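Local coordinates for nonsense-mediated mRNA decay protein 2 (Saccharomyces cerevisiae, PDB 4LUN) that takes part in the nonsense-mediated decay of mRNAs carrying premature stop codons, this piece being its N-terminal MIF4G domain, at residues Leu253-His264 with Tyr278-Phe289. Sequence-based numbering, arbitrary orientation. Where two conformers were deposited one is given.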
loop_
_atom_site.group_PDB
_atom_site.type_symbol
_atom_site.label_atom_id
_atom_site.label_comp_id
_atom_site.label_asym_id
_atom_site.label_seq_id
_atom_site.Cartn_x
_atom_site.Cartn_y
_atom_site.Cartn_z
ATOM N N LEU A 253 -26.612 1.554 4.956
ATOM C CA LEU A 253 -26.838 0.216 4.412
ATOM C C LEU A 253 -27.607 -0.642 5.399
ATOM O O LEU A 253 -28.458 -1.419 4.991
ATOM C CB LEU A 253 -25.522 -0.465 4.035
ATOM C CG LEU A 253 -24.882 0.149 2.788
ATOM C CD1 LEU A 253 -23.443 -0.310 2.637
ATOM C CD2 LEU A 253 -25.685 -0.263 1.571
ATOM N N HIS A 254 -27.312 -0.478 6.683
ATOM C CA HIS A 254 -27.974 -1.231 7.743
ATOM C C HIS A 254 -29.475 -0.972 7.724
ATOM O O HIS A 254 -30.296 -1.899 7.797
ATOM C CB HIS A 254 -27.380 -0.814 9.097
ATOM C CG HIS A 254 -28.112 -1.366 10.274
ATOM N ND1 HIS A 254 -28.976 -0.617 11.042
ATOM C CD2 HIS A 254 -28.117 -2.612 10.814
ATOM C CE1 HIS A 254 -29.480 -1.372 12.002
ATOM N NE2 HIS A 254 -28.967 -2.589 11.885
ATOM N N LYS A 255 -29.837 0.302 7.614
ATOM C CA LYS A 255 -31.241 0.685 7.546
ATOM C C LYS A 255 -31.919 0.093 6.314
ATOM O O LYS A 255 -33.050 -0.404 6.409
ATOM C CB LYS A 255 -31.372 2.211 7.548
ATOM C CG LYS A 255 -31.112 2.815 8.907
ATOM C CD LYS A 255 -31.120 4.342 8.863
ATOM C CE LYS A 255 -30.646 4.926 10.190
ATOM N NZ LYS A 255 -29.942 6.226 9.982
ATOM N N LYS A 256 -31.235 0.134 5.170
ATOM C CA LYS A 256 -31.796 -0.429 3.933
ATOM C C LYS A 256 -31.941 -1.947 3.962
ATOM O O LYS A 256 -32.976 -2.481 3.546
ATOM C CB LYS A 256 -30.957 -0.047 2.710
ATOM C CG LYS A 256 -30.964 1.427 2.347
ATOM C CD LYS A 256 -30.158 1.651 1.061
ATOM C CE LYS A 256 -30.090 3.131 0.690
ATOM N NZ LYS A 256 -28.851 3.462 -0.080
ATOM N N VAL A 257 -30.912 -2.667 4.410
ATOM C CA VAL A 257 -31.036 -4.122 4.401
ATOM C C VAL A 257 -32.075 -4.625 5.415
ATOM O O VAL A 257 -32.790 -5.585 5.151
ATOM C CB VAL A 257 -29.691 -4.885 4.558
ATOM C CG1 VAL A 257 -28.719 -4.533 3.427
ATOM C CG2 VAL A 257 -29.060 -4.652 5.930
ATOM N N ASN A 258 -32.152 -3.967 6.564
ATOM C CA ASN A 258 -33.168 -4.349 7.538
ATOM C C ASN A 258 -34.592 -4.075 7.048
ATOM O O ASN A 258 -35.480 -4.886 7.253
ATOM C CB ASN A 258 -32.891 -3.717 8.905
ATOM C CG ASN A 258 -31.820 -4.472 9.685
ATOM O OD1 ASN A 258 -31.920 -5.678 9.909
ATOM N ND2 ASN A 258 -30.792 -3.762 10.098
ATOM N N LYS A 259 -34.785 -2.953 6.362
ATOM C CA LYS A 259 -36.093 -2.603 5.814
ATOM C C LYS A 259 -36.513 -3.616 4.751
ATOM O O LYS A 259 -37.657 -4.093 4.745
ATOM C CB LYS A 259 -36.077 -1.225 5.167
ATOM C CG LYS A 259 -37.475 -0.770 4.793
ATOM C CD LYS A 259 -37.485 0.075 3.539
ATOM C CE LYS A 259 -38.904 0.500 3.214
ATOM N NZ LYS A 259 -39.482 1.311 4.324
ATOM N N LEU A 260 -35.592 -3.936 3.847
ATOM C CA LEU A 260 -35.897 -4.894 2.779
ATOM C C LEU A 260 -36.159 -6.280 3.335
ATOM O O LEU A 260 -37.082 -6.968 2.893
ATOM C CB LEU A 260 -34.778 -4.946 1.740
ATOM C CG LEU A 260 -34.625 -3.654 0.939
ATOM C CD1 LEU A 260 -33.308 -3.632 0.187
ATOM C CD2 LEU A 260 -35.797 -3.552 -0.017
ATOM N N GLN A 261 -35.359 -6.683 4.323
ATOM C CA GLN A 261 -35.565 -7.978 4.955
ATOM C C GLN A 261 -36.934 -8.052 5.639
ATOM O O GLN A 261 -37.654 -9.064 5.542
ATOM C CB GLN A 261 -34.451 -8.252 5.962
ATOM C CG GLN A 261 -34.656 -9.563 6.696
ATOM C CD GLN A 261 -33.595 -9.820 7.747
ATOM O OE1 GLN A 261 -33.434 -9.042 8.687
ATOM N NE2 GLN A 261 -32.871 -10.927 7.595
ATOM N N ARG A 262 -37.323 -6.967 6.304
ATOM C CA ARG A 262 -38.599 -6.942 7.012
ATOM C C ARG A 262 -39.751 -7.049 6.031
ATOM O O ARG A 262 -40.684 -7.815 6.254
ATOM C CB ARG A 262 -38.735 -5.668 7.848
ATOM C CG ARG A 262 -37.908 -5.678 9.122
ATOM C CD ARG A 262 -38.006 -4.340 9.835
ATOM N NE ARG A 262 -39.237 -4.234 10.608
ATOM C CZ ARG A 262 -39.360 -4.676 11.856
ATOM N NH1 ARG A 262 -38.323 -5.244 12.459
ATOM N NH2 ARG A 262 -40.513 -4.551 12.500
ATOM N N GLU A 263 -39.683 -6.297 4.935
ATOM C CA GLU A 263 -40.749 -6.374 3.936
ATOM C C GLU A 263 -40.832 -7.760 3.290
ATOM O O GLU A 263 -41.932 -8.253 3.052
ATOM C CB GLU A 263 -40.594 -5.293 2.859
ATOM C CG GLU A 263 -40.845 -3.878 3.367
ATOM C CD GLU A 263 -42.165 -3.735 4.120
ATOM O OE1 GLU A 263 -43.207 -4.217 3.627
ATOM O OE2 GLU A 263 -42.159 -3.140 5.220
ATOM N N HIS A 264 -39.677 -8.375 3.028
ATOM C CA HIS A 264 -39.619 -9.724 2.457
ATOM C C HIS A 264 -40.281 -10.714 3.424
ATOM O O HIS A 264 -41.069 -11.591 3.029
ATOM C CB HIS A 264 -38.159 -10.121 2.184
ATOM C CG HIS A 264 -37.954 -11.595 2.016
ATOM N ND1 HIS A 264 -38.633 -12.333 1.072
ATOM C CD2 HIS A 264 -37.164 -12.470 2.681
ATOM C CE1 HIS A 264 -38.273 -13.601 1.165
ATOM N NE2 HIS A 264 -37.378 -13.711 2.131
ATOM N N TYR A 278 -38.436 -7.541 -2.721
ATOM C CA TYR A 278 -37.653 -7.026 -1.596
ATOM C C TYR A 278 -36.397 -7.858 -1.364
ATOM O O TYR A 278 -35.311 -7.316 -1.184
ATOM C CB TYR A 278 -38.514 -6.951 -0.333
ATOM C CG TYR A 278 -39.771 -6.145 -0.552
ATOM C CD1 TYR A 278 -39.697 -4.773 -0.768
ATOM C CD2 TYR A 278 -41.017 -6.757 -0.592
ATOM C CE1 TYR A 278 -40.831 -4.028 -0.992
ATOM C CE2 TYR A 278 -42.164 -6.011 -0.816
ATOM C CZ TYR A 278 -42.057 -4.653 -1.018
ATOM O OH TYR A 278 -43.195 -3.909 -1.238
ATOM N N VAL A 279 -36.533 -9.182 -1.400
ATOM C CA VAL A 279 -35.352 -10.015 -1.191
ATOM C C VAL A 279 -34.400 -9.960 -2.390
ATOM O O VAL A 279 -33.188 -10.110 -2.236
ATOM C CB VAL A 279 -35.717 -11.472 -0.762
ATOM C CG1 VAL A 279 -36.473 -12.205 -1.870
ATOM C CG2 VAL A 279 -34.460 -12.231 -0.346
ATOM N N GLU A 280 -34.937 -9.702 -3.582
ATOM C CA GLU A 280 -34.080 -9.526 -4.749
ATOM C C GLU A 280 -33.174 -8.303 -4.623
ATOM O O GLU A 280 -31.993 -8.352 -4.981
ATOM C CB GLU A 280 -34.906 -9.448 -6.034
ATOM C CG GLU A 280 -35.711 -10.706 -6.353
ATOM C CD GLU A 280 -34.856 -11.960 -6.509
ATOM O OE1 GLU A 280 -33.624 -11.853 -6.722
ATOM O OE2 GLU A 280 -35.430 -13.066 -6.420
ATOM N N GLU A 281 -33.721 -7.205 -4.113
ATOM C CA GLU A 281 -32.906 -6.011 -3.903
ATOM C C GLU A 281 -31.966 -6.218 -2.717
ATOM O O GLU A 281 -30.812 -5.789 -2.722
ATOM C CB GLU A 281 -33.783 -4.777 -3.677
ATOM C CG GLU A 281 -32.958 -3.501 -3.576
ATOM C CD GLU A 281 -33.797 -2.233 -3.538
ATOM O OE1 GLU A 281 -35.022 -2.305 -3.785
ATOM O OE2 GLU A 281 -33.216 -1.158 -3.261
ATOM N N TYR A 282 -32.481 -6.882 -1.691
ATOM C CA TYR A 282 -31.702 -7.222 -0.500
ATOM C C TYR A 282 -30.433 -7.976 -0.882
ATOM O O TYR A 282 -29.346 -7.677 -0.388
ATOM C CB TYR A 282 -32.580 -8.093 0.411
ATOM C CG TYR A 282 -31.864 -8.703 1.598
ATOM C CD1 TYR A 282 -31.771 -8.012 2.802
ATOM C CD2 TYR A 282 -31.318 -9.984 1.523
ATOM C CE1 TYR A 282 -31.127 -8.573 3.895
ATOM C CE2 TYR A 282 -30.680 -10.553 2.603
ATOM C CZ TYR A 282 -30.591 -9.849 3.791
ATOM O OH TYR A 282 -29.958 -10.423 4.875
ATOM N N ASP A 283 -30.576 -8.962 -1.765
ATOM C CA ASP A 283 -29.443 -9.794 -2.181
ATOM C C ASP A 283 -28.316 -8.979 -2.826
ATOM O O ASP A 283 -27.139 -9.302 -2.671
ATOM C CB ASP A 283 -29.908 -10.905 -3.130
ATOM C CG ASP A 283 -30.538 -12.079 -2.401
ATOM O OD1 ASP A 283 -30.500 -12.107 -1.154
ATOM O OD2 ASP A 283 -31.061 -12.994 -3.078
ATOM N N LYS A 284 -28.683 -7.913 -3.528
ATOM C CA LYS A 284 -27.703 -7.014 -4.138
ATOM C C LYS A 284 -26.985 -6.123 -3.130
ATOM O O LYS A 284 -25.824 -5.773 -3.327
ATOM C CB LYS A 284 -28.371 -6.123 -5.190
ATOM C CG LYS A 284 -28.875 -6.862 -6.416
ATOM C CD LYS A 284 -29.390 -5.876 -7.462
ATOM C CE LYS A 284 -29.959 -6.587 -8.682
ATOM N NZ LYS A 284 -31.434 -6.752 -8.591
ATOM N N LEU A 285 -27.678 -5.740 -2.059
ATOM C CA LEU A 285 -27.108 -4.831 -1.075
ATOM C C LEU A 285 -26.333 -5.535 0.026
ATOM O O LEU A 285 -25.400 -4.966 0.590
ATOM C CB LEU A 285 -28.205 -3.987 -0.430
ATOM C CG LEU A 285 -28.732 -2.813 -1.242
ATOM C CD1 LEU A 285 -29.837 -2.118 -0.458
ATOM C CD2 LEU A 285 -27.589 -1.843 -1.559
ATOM N N LEU A 286 -26.733 -6.760 0.350
ATOM C CA LEU A 286 -26.161 -7.442 1.515
ATOM C C LEU A 286 -24.627 -7.573 1.504
ATOM O O LEU A 286 -23.978 -7.266 2.515
ATOM C CB LEU A 286 -26.838 -8.804 1.746
ATOM C CG LEU A 286 -26.338 -9.571 2.977
ATOM C CD1 LEU A 286 -26.656 -8.842 4.271
ATOM C CD2 LEU A 286 -26.884 -10.987 3.023
ATOM N N PRO A 287 -24.030 -7.999 0.373
ATOM C CA PRO A 287 -22.566 -8.106 0.370
ATOM C C PRO A 287 -21.877 -6.764 0.606
ATOM O O PRO A 287 -20.803 -6.728 1.208
ATOM C CB PRO A 287 -22.254 -8.609 -1.048
ATOM C CG PRO A 287 -23.489 -9.241 -1.513
ATOM C CD PRO A 287 -24.604 -8.449 -0.907
ATOM N N ILE A 288 -22.479 -5.675 0.139
ATOM C CA ILE A 288 -21.908 -4.352 0.374
ATOM C C ILE A 288 -22.028 -4.027 1.852
ATOM O O ILE A 288 -21.093 -3.510 2.463
ATOM C CB ILE A 288 -22.641 -3.270 -0.424
ATOM C CG1 ILE A 288 -22.728 -3.669 -1.901
ATOM C CG2 ILE A 288 -21.943 -1.942 -0.271
ATOM C CD1 ILE A 288 -23.567 -2.720 -2.737
ATOM N N PHE A 289 -23.198 -4.305 2.428
ATOM C CA PHE A 289 -23.388 -4.077 3.860
ATOM C C PHE A 289 -22.369 -4.870 4.660
ATOM O O PHE A 289 -21.770 -4.349 5.602
ATOM C CB PHE A 289 -24.794 -4.492 4.295
ATOM C CG PHE A 289 -24.970 -4.552 5.798
ATOM C CD1 PHE A 289 -24.945 -3.399 6.557
ATOM C CD2 PHE A 289 -25.166 -5.762 6.443
ATOM C CE1 PHE A 289 -25.102 -3.448 7.931
ATOM C CE2 PHE A 289 -25.324 -5.806 7.830
ATOM C CZ PHE A 289 -25.302 -4.647 8.559
#
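V257, L260 and L285 interlock as knobs into holes between two helices whose axes approach to 8.3 Å at 152°, nearly antiparallel. V257 enters a hole formed by Y282, L285, L286 and F289; L260 fills the next, among Y278, E281, Y282 and L285. From the other side L285 inserts among L253, K256, V257 and L260, its CD1 3.8 Å from CD1 of L260. L253 extends the apolar seam, with CD1 3.7 Å from CG2 of I288.

Three CH-pi contacts line the same interface. CG2 of V257 lies over one face of the F289 ring, toward its rim, while CB of L253 meets that ring's edge. CB of E263 sits above the centre of the Y278 ring, 3.7 Å from its centroid. V279 CB covers the H264 imidazole, 3.6 Å from that centroid; CG of H264 stands anti to its own backbone N (chi1 162°), which turns one face of the ring to V279.

Polar ends turn to partners beyond the pairing: ND1 of H264 is hydrogen-bonded to OD2 of D276, and OH of Y282 to NE2 of H312 of the C-terminal His tag. With an alanine at H264, V279 would probably lose the flat cover over its CB and D276 its imidazole mate.

The arrangement is an antiparallel helical hairpin closed by knobs-into-holes packing, joining helices 231-271 and 277-303 of this HEAT-repeat protein.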